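Local coordinates for sugar ABC transporter substrate-binding protein (Treponema pallidum subsp. pallidum, PDB 5U2P), which is an orphan periplasmic ligand-binding protein that probably captures a solute, perhaps a sugar, for uptake by an ABC transporter, at residues S360-F363 with K364-E368; S269-V272 with A273-I276; V372-I376 with D377-Q381; L328-A331 with A332-N335; K146-F149 with D150-I154. One frame throughout, in Å; residues are numbered along the deposited sequence.

Interaction 1: residues S360-F363 with K364-E368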
# COMPACT_ATOMS: atom_id res chain seq x y z
N SER A 360 -13.87 8.65 0.80
CA SER A 360 -14.00 10.00 0.29
C SER A 360 -13.27 11.02 1.16
O SER A 360 -12.52 11.85 0.65
CB SER A 360 -15.47 10.38 0.17
OG SER A 360 -15.60 11.71 -0.29
N ALA A 361 -13.47 10.95 2.47
CA ALA A 361 -12.86 11.92 3.37
C ALA A 361 -11.34 11.77 3.39
O ALA A 361 -10.61 12.76 3.30
CB ALA A 361 -13.43 11.76 4.78
N LEU A 362 -10.88 10.53 3.49
CA LEU A 362 -9.45 10.25 3.55
C LEU A 362 -8.79 10.52 2.20
O LEU A 362 -7.61 10.85 2.12
CB LEU A 362 -9.20 8.79 3.97
CG LEU A 362 -9.38 8.48 5.47
CD1 LEU A 362 -9.19 6.98 5.75
CD2 LEU A 362 -8.45 9.31 6.35
N PHE A 363 -9.56 10.39 1.13
CA PHE A 363 -9.00 10.71 -0.17
C PHE A 363 -8.64 12.20 -0.24
O PHE A 363 -7.56 12.56 -0.70
CB PHE A 363 -9.96 10.34 -1.29
CG PHE A 363 -9.37 10.51 -2.65
CD1 PHE A 363 -8.50 9.56 -3.17
CD2 PHE A 363 -9.65 11.64 -3.41
CE1 PHE A 363 -7.94 9.71 -4.42
CE2 PHE A 363 -9.10 11.80 -4.66
CZ PHE A 363 -8.24 10.82 -5.17
N LYS A 364 -9.54 13.06 0.24
CA LYS A 364 -9.30 14.50 0.23
C LYS A 364 -8.27 14.93 1.27
O LYS A 364 -7.46 15.82 1.00
CB LYS A 364 -10.60 15.27 0.48
CG LYS A 364 -11.71 14.98 -0.52
CD LYS A 364 -11.29 15.31 -1.95
CE LYS A 364 -12.41 15.01 -2.94
NZ LYS A 364 -11.97 15.12 -4.37
N SER A 365 -8.28 14.31 2.45
CA SER A 365 -7.39 14.75 3.53
C SER A 365 -5.96 14.22 3.39
O SER A 365 -5.02 14.90 3.81
CB SER A 365 -7.96 14.33 4.89
OG SER A 365 -8.16 12.93 4.98
N HIS A 366 -5.80 13.03 2.84
CA HIS A 366 -4.49 12.40 2.80
C HIS A 366 -4.06 11.98 1.40
O HIS A 366 -2.99 12.38 0.94
CB HIS A 366 -4.46 11.20 3.74
CG HIS A 366 -4.46 11.57 5.19
ND1 HIS A 366 -5.61 11.95 5.86
CD2 HIS A 366 -3.46 11.62 6.10
CE1 HIS A 366 -5.31 12.22 7.12
NE2 HIS A 366 -4.01 12.02 7.29
N ILE A 367 -4.87 11.18 0.71
CA ILE A 367 -4.38 10.56 -0.52
C ILE A 367 -4.10 11.64 -1.58
O ILE A 367 -3.04 11.64 -2.20
CB ILE A 367 -5.37 9.50 -1.07
CG1 ILE A 367 -5.55 8.38 -0.03
CG2 ILE A 367 -4.84 8.93 -2.39
CD1 ILE A 367 -6.74 7.42 -0.31
N GLU A 368 -5.01 12.59 -1.74
CA GLU A 368 -4.83 13.64 -2.75
C GLU A 368 -3.62 14.52 -2.47
O GLU A 368 -3.07 15.14 -3.38
CB GLU A 368 -6.09 14.50 -2.85
CG GLU A 368 -6.75 14.41 -4.20
CD GLU A 368 -8.03 15.23 -4.29
OE1 GLU A 368 -8.41 15.86 -3.28
OE2 GLU A 368 -8.65 15.23 -5.38
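The ring of F363 is the apolar centre of this helical turn, with I367 and E368 approaching it one turn later. F363 CG stands anti to the backbone N (chi1 -173°), which carries the ring along the helix. There its CD1 packs on I367 CB at 3.8 Å, the two side chains crossing at about a right angle, while CE2 lies 3.5 Å from E368 CG. L362 rests on L300 and A141, and I367 on I139, seating the helix against strands 300-303 and 138-145.

The backbone starts as an ordinary alpha-helix, with K364 N bonding to S360 O, then widens into a pi-type turn near the end of helix 360-367. L362 O accepts twice, from H366 N at 2.9 Å and from I367 N at 3.1 Å, and E368 N reaches five residues back to F363 O at 2.8 Å.

H366 ND1 and S365 OG are hydrogen-bonded at 2.9 Å, the oxygen close to the imidazole plane, and H366 NE2 bonds to Q297 O. On the solvent side K364 bends at chi2, and its NZ lies 3.5 Å from E368 OE2, a weak i to i+4 salt bridge.

Interaction 2: residues S269-V272 with A273-I276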
# COMPACT_ATOMS: atom_id res chain seq x y z
N SER A 269 -7.02 -3.21 5.02
CA SER A 269 -6.99 -2.73 3.66
C SER A 269 -8.34 -2.20 3.18
O SER A 269 -9.37 -2.84 3.41
CB SER A 269 -6.57 -3.84 2.72
OG SER A 269 -6.67 -3.40 1.39
N HIS A 270 -8.32 -1.09 2.45
CA HIS A 270 -9.57 -0.58 1.87
C HIS A 270 -10.18 -1.58 0.87
O HIS A 270 -11.36 -1.47 0.52
CB HIS A 270 -9.32 0.78 1.19
CG HIS A 270 -8.87 0.67 -0.23
ND1 HIS A 270 -7.54 0.45 -0.58
CD2 HIS A 270 -9.56 0.73 -1.40
CE1 HIS A 270 -7.45 0.39 -1.90
NE2 HIS A 270 -8.65 0.56 -2.42
N LEU A 271 -9.38 -2.54 0.39
CA LEU A 271 -9.90 -3.57 -0.52
C LEU A 271 -10.91 -4.46 0.20
O LEU A 271 -11.85 -4.97 -0.42
CB LEU A 271 -8.77 -4.42 -1.10
CG LEU A 271 -7.76 -3.64 -1.97
CD1 LEU A 271 -6.58 -4.52 -2.37
CD2 LEU A 271 -8.43 -3.01 -3.19
N VAL A 272 -10.72 -4.64 1.50
CA VAL A 272 -11.66 -5.39 2.32
C VAL A 272 -12.95 -4.58 2.48
O VAL A 272 -14.05 -5.11 2.33
CB VAL A 272 -11.06 -5.75 3.68
CG1 VAL A 272 -12.07 -6.43 4.58
CG2 VAL A 272 -9.83 -6.62 3.49
N ALA A 273 -12.82 -3.28 2.75
CA ALA A 273 -13.98 -2.40 2.87
C ALA A 273 -14.77 -2.37 1.56
O ALA A 273 -16.02 -2.42 1.55
CB ALA A 273 -13.55 -0.98 3.25
N ASP A 274 -14.06 -2.31 0.44
CA ASP A 274 -14.72 -2.40 -0.88
C ASP A 274 -15.55 -3.68 -1.02
O ASP A 274 -16.69 -3.68 -1.54
CB ASP A 274 -13.69 -2.34 -2.01
CG ASP A 274 -13.22 -0.93 -2.33
OD1 ASP A 274 -13.82 0.05 -1.83
OD2 ASP A 274 -12.25 -0.80 -3.11
N ALA A 275 -14.98 -4.78 -0.54
CA ALA A 275 -15.60 -6.09 -0.61
C ALA A 275 -16.82 -6.15 0.28
O ALA A 275 -17.83 -6.81 -0.05
CB ALA A 275 -14.62 -7.16 -0.22
N ILE A 276 -16.75 -5.46 1.42
CA ILE A 276 -17.90 -5.40 2.33
C ILE A 276 -19.07 -4.69 1.64
O ILE A 276 -20.22 -5.15 1.68
CB ILE A 276 -17.52 -4.68 3.63
CG1 ILE A 276 -16.63 -5.62 4.45
CG2 ILE A 276 -18.74 -4.27 4.45
CD1 ILE A 276 -15.97 -4.98 5.62
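H270 and D274, one turn apart, meet through a ring carbon of the imidazole: H270 CD2 is 3.5 Å from D274 OD2. The ring and carboxylate planes are almost perpendicular, 88° apart, and the two side chains pass each other at a slant. Beneath them D274 N donates to H270 O at 2.8 Å, with an N-H...O angle of 162°. The next two residues repeat the i to i+4 pattern: A275 N bonds to L271 O, and I276 N to V272 O at 2.9 Å. V272 CG1 and I276 CD1 are in looser apolar contact at 4.3 Å.

What fixes the imidazole lies in the next shell. With chi1 at 87°, H270 CG sits between its backbone N and carbonyl carbon. One ring face receives L271 CG, 4.0 Å above the plane and displaced toward the rim, and H270 ND1 is bonded to I139 N, which ties down the ring's rotation. S269 is the N-cap of the helix: its OG accepts from L271 N at 3.0 Å and is also hydrogen-bonded to S138 OG. Both of these first residues are thus anchored to the chain at 138-139.

Helix 270-279 follows strand 263-267 after a two-residue link. H270 and A273 face F143 of strand 138-145, whereas V272, A275 and I276 pack against helix 251-258 through V251, I255 and F258.

Interaction 3: residues V372-I376 with D377-Q381. With EDO (1,2-ethanediol), chain E.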
# COMPACT_ATOMS: atom_id res chain seq x y z
N VAL A 372 0.81 9.53 2.28
CA VAL A 372 0.75 8.06 2.37
C VAL A 372 2.17 7.51 2.23
O VAL A 372 2.90 7.93 1.34
CB VAL A 372 -0.13 7.43 1.25
CG1 VAL A 372 -0.29 5.92 1.47
CG2 VAL A 372 -1.49 8.13 1.13
N ILE A 373 2.55 6.57 3.10
CA ILE A 373 3.82 5.88 3.01
C ILE A 373 3.60 4.39 3.07
O ILE A 373 2.55 3.93 3.53
CB ILE A 373 4.79 6.32 4.12
CG1 ILE A 373 4.20 6.06 5.52
CG2 ILE A 373 5.09 7.78 3.92
CD1 ILE A 373 5.21 6.40 6.67
N GLN A 374 4.56 3.63 2.56
CA GLN A 374 4.38 2.19 2.51
C GLN A 374 4.60 1.51 3.87
O GLN A 374 5.68 1.63 4.49
CB GLN A 374 5.32 1.57 1.48
CG GLN A 374 5.15 0.05 1.41
CD GLN A 374 5.47 -0.55 0.06
OE1 GLN A 374 4.85 -0.20 -0.95
NE2 GLN A 374 6.43 -1.47 0.05
N ALA A 375 3.58 0.78 4.31
CA ALA A 375 3.66 -0.02 5.51
C ALA A 375 4.69 -1.13 5.39
O ALA A 375 4.84 -1.74 4.33
CB ALA A 375 2.28 -0.63 5.85
N ILE A 376 5.40 -1.40 6.48
CA ILE A 376 6.51 -2.35 6.43
C ILE A 376 6.10 -3.78 6.06
O ILE A 376 6.94 -4.53 5.56
CB ILE A 376 7.28 -2.38 7.76
CG1 ILE A 376 6.35 -2.74 8.93
CG2 ILE A 376 7.98 -1.05 7.99
CD1 ILE A 376 7.08 -3.03 10.27
N ASP A 377 4.82 -4.15 6.24
CA ASP A 377 4.38 -5.50 5.86
C ASP A 377 4.08 -5.62 4.37
O ASP A 377 3.79 -6.71 3.90
CB ASP A 377 3.15 -5.96 6.69
CG ASP A 377 1.91 -5.12 6.47
OD1 ASP A 377 2.04 -3.94 6.07
OD2 ASP A 377 0.78 -5.64 6.74
N ALA A 378 4.14 -4.52 3.63
CA ALA A 378 3.80 -4.55 2.20
C ALA A 378 5.00 -4.98 1.36
O ALA A 378 4.83 -5.40 0.21
CB ALA A 378 3.31 -3.20 1.75
N TYR A 379 6.20 -4.90 1.94
CA TYR A 379 7.43 -5.26 1.22
C TYR A 379 7.50 -6.78 1.03
O TYR A 379 7.07 -7.56 1.89
CB TYR A 379 8.66 -4.76 1.99
CG TYR A 379 8.83 -3.28 2.04
CD1 TYR A 379 8.20 -2.52 3.02
CD2 TYR A 379 9.60 -2.62 1.08
CE1 TYR A 379 8.35 -1.14 3.04
CE2 TYR A 379 9.75 -1.27 1.11
CZ TYR A 379 9.14 -0.53 2.09
OH TYR A 379 9.30 0.83 2.10
N ALA A 380 8.06 -7.21 -0.10
CA ALA A 380 8.22 -8.64 -0.39
C ALA A 380 8.92 -9.39 0.76
O ALA A 380 8.54 -10.51 1.10
CB ALA A 380 9.01 -8.82 -1.68
N GLN A 381 9.90 -8.73 1.37
CA GLN A 381 10.71 -9.33 2.43
C GLN A 381 9.88 -9.69 3.64
O GLN A 381 10.25 -10.57 4.42
CB GLN A 381 11.83 -8.39 2.86
CG GLN A 381 12.77 -7.96 1.78
CD GLN A 381 12.47 -6.57 1.31
OE1 GLN A 381 11.40 -6.30 0.74
NE2 GLN A 381 13.42 -5.67 1.52
C1 EDO E . -1.07 -3.34 2.70
O1 EDO E . -2.25 -2.63 3.09
C2 EDO E . 0.05 -3.22 3.72
O2 EDO E . -0.36 -2.85 5.03
O HOH W 1 8.19 2.54 3.84
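One face of the Y379 ring carries the amide nitrogen of Q374, with NE2 3.3 Å above the plane and over the ring centre. The amide is not stacked flat, for its plane is turned 68° from that of the ring. At the ring's edge, in its plane, lie I376 CA and water 1, and I376 O approaches Y379 CD1 at 3.5 Å. A type I beta turn, A375 to A378, follows strand 372-374 beneath these groups: A378 N donates to A375 O, three residues back, at 3.0 Å with an N-H...O angle of 162°. This reversal brings Y379 back over Q374.

Q374 CG is anti to the backbone N (chi1 -180°), which extends the chain past A378 CB and across the ring. Its amide is held from outside the turn as well: OE1 accepts from L304 N, and NE2 donates to E305 OE2. Water 1 bridges the ends of the contact, donating to Q374 O and hydrogen-bonded to Y379 OH, each at 2.7 Å.

Strand 372-374 runs parallel to strand 300-303, and A375 and A378 rest on T301 and S303 of that strand. D377 meets a 1,2-ethanediol molecule probably left from crystallisation, which also bonds to N140 ND2 and S138 OG. The diol's O2 donates to D377 OD1 at 2.8 Å, and this same carboxylate oxygen lies 3.3 Å from A375 CB.

Interaction 4: residues L328-A331 with A332-N335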
# COMPACT_ATOMS: atom_id res chain seq x y z
N LEU A 328 0.79 10.22 -21.99
CA LEU A 328 0.09 9.21 -21.19
C LEU A 328 -0.34 9.77 -19.83
O LEU A 328 -1.37 9.38 -19.29
CB LEU A 328 0.98 7.98 -20.98
CG LEU A 328 1.34 7.14 -22.22
CD1 LEU A 328 2.07 5.85 -21.83
CD2 LEU A 328 0.14 6.83 -23.00
N ALA A 329 0.43 10.71 -19.30
CA ALA A 329 0.14 11.30 -18.00
C ALA A 329 -1.01 12.31 -18.06
O ALA A 329 -1.57 12.68 -17.02
CB ALA A 329 1.40 11.97 -17.45
N SER A 330 -1.35 12.76 -19.26
CA SER A 330 -2.35 13.82 -19.46
C SER A 330 -3.72 13.35 -18.99
O SER A 330 -4.01 12.16 -19.00
CB SER A 330 -2.41 14.25 -20.94
OG SER A 330 -3.08 13.32 -21.77
N ALA A 331 -4.56 14.29 -18.58
CA ALA A 331 -5.86 13.94 -18.01
C ALA A 331 -6.72 13.16 -19.01
O ALA A 331 -7.44 12.23 -18.63
CB ALA A 331 -6.59 15.20 -17.56
N ALA A 332 -6.61 13.52 -20.28
CA ALA A 332 -7.36 12.86 -21.35
C ALA A 332 -7.04 11.37 -21.43
O ALA A 332 -7.93 10.53 -21.58
CB ALA A 332 -7.09 13.53 -22.69
N TYR A 333 -5.75 11.05 -21.33
CA TYR A 333 -5.33 9.66 -21.40
C TYR A 333 -5.62 8.91 -20.11
O TYR A 333 -6.04 7.76 -20.15
CB TYR A 333 -3.85 9.59 -21.76
CG TYR A 333 -3.58 9.68 -23.25
CD1 TYR A 333 -3.87 10.83 -23.97
CD2 TYR A 333 -3.02 8.61 -23.94
CE1 TYR A 333 -3.63 10.90 -25.32
CE2 TYR A 333 -2.78 8.68 -25.29
CZ TYR A 333 -3.08 9.83 -25.97
OH TYR A 333 -2.81 9.91 -27.32
N GLN A 334 -5.39 9.56 -18.97
CA GLN A 334 -5.73 8.94 -17.69
C GLN A 334 -7.23 8.63 -17.62
O GLN A 334 -7.63 7.58 -17.12
CB GLN A 334 -5.33 9.83 -16.52
CG GLN A 334 -3.82 9.94 -16.31
CD GLN A 334 -3.20 8.59 -16.05
OE1 GLN A 334 -3.58 7.90 -15.11
NE2 GLN A 334 -2.27 8.19 -16.92
N ASN A 335 -8.05 9.55 -18.12
CA ASN A 335 -9.50 9.35 -18.07
C ASN A 335 -9.93 8.16 -18.93
O ASN A 335 -10.71 7.32 -18.50
CB ASN A 335 -10.23 10.62 -18.50
CG ASN A 335 -10.28 11.65 -17.39
OD1 ASN A 335 -10.36 11.31 -16.21
ND2 ASN A 335 -10.24 12.92 -17.77
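A bend at chi2 (-60°) folds the amide of Q334 back toward L328. NE2 of Q334 there donates to L328 O at 2.8 Å, with an N-H...O angle of 162° and the acceptor in the amide plane. The chi1 of Y333, -84°, swings its ring to the other side of the junction, where Y333 CD2 packs on L328 CD2 at 3.7 Å. On the CD1 side of the same ring lies S330 OG, 3.4 Å from Y333 CD1.

This is a helix-to-helix junction: S330 leaves helical geometry between helices 318-329 and 331-337 and stands at the N-cap of the second. S330 O accepts an almost straight bond from Q334 N at 2.9 Å and a weak one from Y333 N, while N335 N continues the pattern to A331 O. S330 OG is hydrogen-bonded to V327 O.

L328 and Y333 both lean on helix 45-58, through V50 and L54, and Y333 forms a cation-pi contact with K53. Chemically, the glutamine amide gives L328 O, at the end of the first helix, a side-chain donor, so that a side-chain hydrogen bond and an apolar contact both span the junction.

Interaction 5: residues K146-F149 with D150-I154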
# COMPACT_ATOMS: atom_id res chain seq x y z
N LYS A 146 -21.25 2.98 10.59
CA LYS A 146 -21.83 4.25 11.05
C LYS A 146 -23.16 4.07 11.79
O LYS A 146 -23.46 4.82 12.71
CB LYS A 146 -22.05 5.19 9.87
CG LYS A 146 -20.81 5.84 9.30
CD LYS A 146 -21.19 6.83 8.20
CE LYS A 146 -20.01 7.68 7.78
NZ LYS A 146 -20.38 8.65 6.71
N ASP A 147 -23.95 3.08 11.37
CA ASP A 147 -25.26 2.84 11.98
C ASP A 147 -25.11 2.30 13.39
O ASP A 147 -25.82 2.73 14.29
CB ASP A 147 -26.10 1.87 11.15
CG ASP A 147 -26.58 2.47 9.84
OD1 ASP A 147 -26.67 3.71 9.73
OD2 ASP A 147 -26.88 1.69 8.91
N LEU A 148 -24.18 1.37 13.58
CA LEU A 148 -23.91 0.84 14.92
C LEU A 148 -23.36 1.93 15.82
O LEU A 148 -23.72 2.03 17.00
CB LEU A 148 -22.92 -0.32 14.88
CG LEU A 148 -23.42 -1.66 14.37
CD1 LEU A 148 -22.25 -2.62 14.22
CD2 LEU A 148 -24.46 -2.23 15.32
N PHE A 149 -22.46 2.74 15.27
CA PHE A 149 -21.91 3.86 16.02
C PHE A 149 -23.02 4.79 16.50
O PHE A 149 -23.00 5.25 17.64
CB PHE A 149 -20.90 4.63 15.18
CG PHE A 149 -19.49 4.15 15.33
CD1 PHE A 149 -19.22 2.79 15.41
CD2 PHE A 149 -18.43 5.04 15.39
CE1 PHE A 149 -17.92 2.34 15.55
CE2 PHE A 149 -17.13 4.59 15.53
CZ PHE A 149 -16.88 3.24 15.61
N ASP A 150 -23.99 5.06 15.62
CA ASP A 150 -25.10 5.93 15.98
C ASP A 150 -25.98 5.28 17.04
O ASP A 150 -26.36 5.93 18.01
CB ASP A 150 -25.95 6.27 14.75
CG ASP A 150 -25.21 7.13 13.74
OD1 ASP A 150 -24.28 7.87 14.14
OD2 ASP A 150 -25.58 7.09 12.55
N ARG A 151 -26.27 4.00 16.86
CA ARG A 151 -27.13 3.27 17.78
C ARG A 151 -26.63 3.36 19.21
O ARG A 151 -27.39 3.67 20.13
CB ARG A 151 -27.23 1.80 17.37
CG ARG A 151 -28.16 0.98 18.25
CD ARG A 151 -28.14 -0.49 17.87
NE ARG A 151 -28.95 -1.29 18.79
CZ ARG A 151 -28.98 -2.62 18.80
NH1 ARG A 151 -28.24 -3.32 17.95
NH2 ARG A 151 -29.76 -3.26 19.67
N TYR A 152 -25.34 3.09 19.40
CA TYR A 152 -24.76 3.04 20.73
C TYR A 152 -24.05 4.34 21.09
O TYR A 152 -23.20 4.36 21.98
CB TYR A 152 -23.79 1.86 20.82
CG TYR A 152 -24.42 0.54 20.46
CD1 TYR A 152 -25.49 0.04 21.19
CD2 TYR A 152 -23.95 -0.20 19.39
CE1 TYR A 152 -26.08 -1.16 20.86
CE2 TYR A 152 -24.53 -1.41 19.05
CZ TYR A 152 -25.59 -1.89 19.80
OH TYR A 152 -26.16 -3.09 19.47
N GLY A 153 -24.41 5.42 20.41
CA GLY A 153 -23.90 6.73 20.73
C GLY A 153 -22.38 6.82 20.70
O GLY A 153 -21.79 7.55 21.50
N ILE A 154 -21.76 6.09 19.79
CA ILE A 154 -20.31 6.12 19.63
C ILE A 154 -19.93 7.11 18.54
O ILE A 154 -20.56 7.16 17.48
CB ILE A 154 -19.75 4.73 19.29
CG1 ILE A 154 -20.23 3.71 20.32
CG2 ILE A 154 -18.23 4.77 19.24
CD1 ILE A 154 -19.94 2.28 19.94
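I154 lies over one face of the F149 ring: its CG2 is 3.9 Å from the ring centroid and only 14° off the normal, a CH-pi contact. CG2, anti to the backbone N of I154, is the branch that makes the approach. A second pair is aligned differently. L148 and Y152 run side by side and point the same way, with L148 CD2 3.8 Å from Y152 CE2. On one face of the Y152 ring lies R151 CD, 3.5 Å above the plane and offset toward the rim, with the arginine chain extended from CG to NE.

The end of helix 146-151 places I154. Regular bonds run from D150 N to K146 O, from R151 N to D147 O, and from Y152 N to L148 O at 3.1 Å. The chain then closes in a Schellman motif, with I154 N donating to F149 O at 2.6 Å and G153 N to D150 O at 3.1 Å. G153, with a phi of 56°, is the C-prime residue, and the reversal it makes carries I154 back over F149. On the exposed side D147 OD1 and D150 OD2 are 4.5 Å apart, two like charges whose proximity may be mildly unfavourable; D147 OD1 also takes a weak hydrogen bond from N284 ND2.

At its start the helix is held by N145 OD1, which accepts from L148 N, directly after strand 138-145. The F149 ring also stacks with Y144 of that strand, while I154 inserts against S166, L169 and I170 of helix 160-172.

Overall arrangement
All five contacts are local and follow one another in series; none nests or crosses. From the N terminus, interaction 5 ends the helix after strand 138-145 and turns the chain toward helix 160-172. Interaction 2 starts helix 270-279 beside the same strand, its centre about 20 Å from that of interaction 5. Interaction 4 kinks the chain between two helices beside helix 45-58, about 41 Å from interaction 5 between centres. Interaction 1 then packs on strands 138-145 and 300-303, and interaction 3 closes the turn after strand 372-374. These last two touch, I367 CA lying 4.1 Å from V372 CG2. Strand 138-145 is thus a common neighbour of interactions 1, 2, 3 and 5.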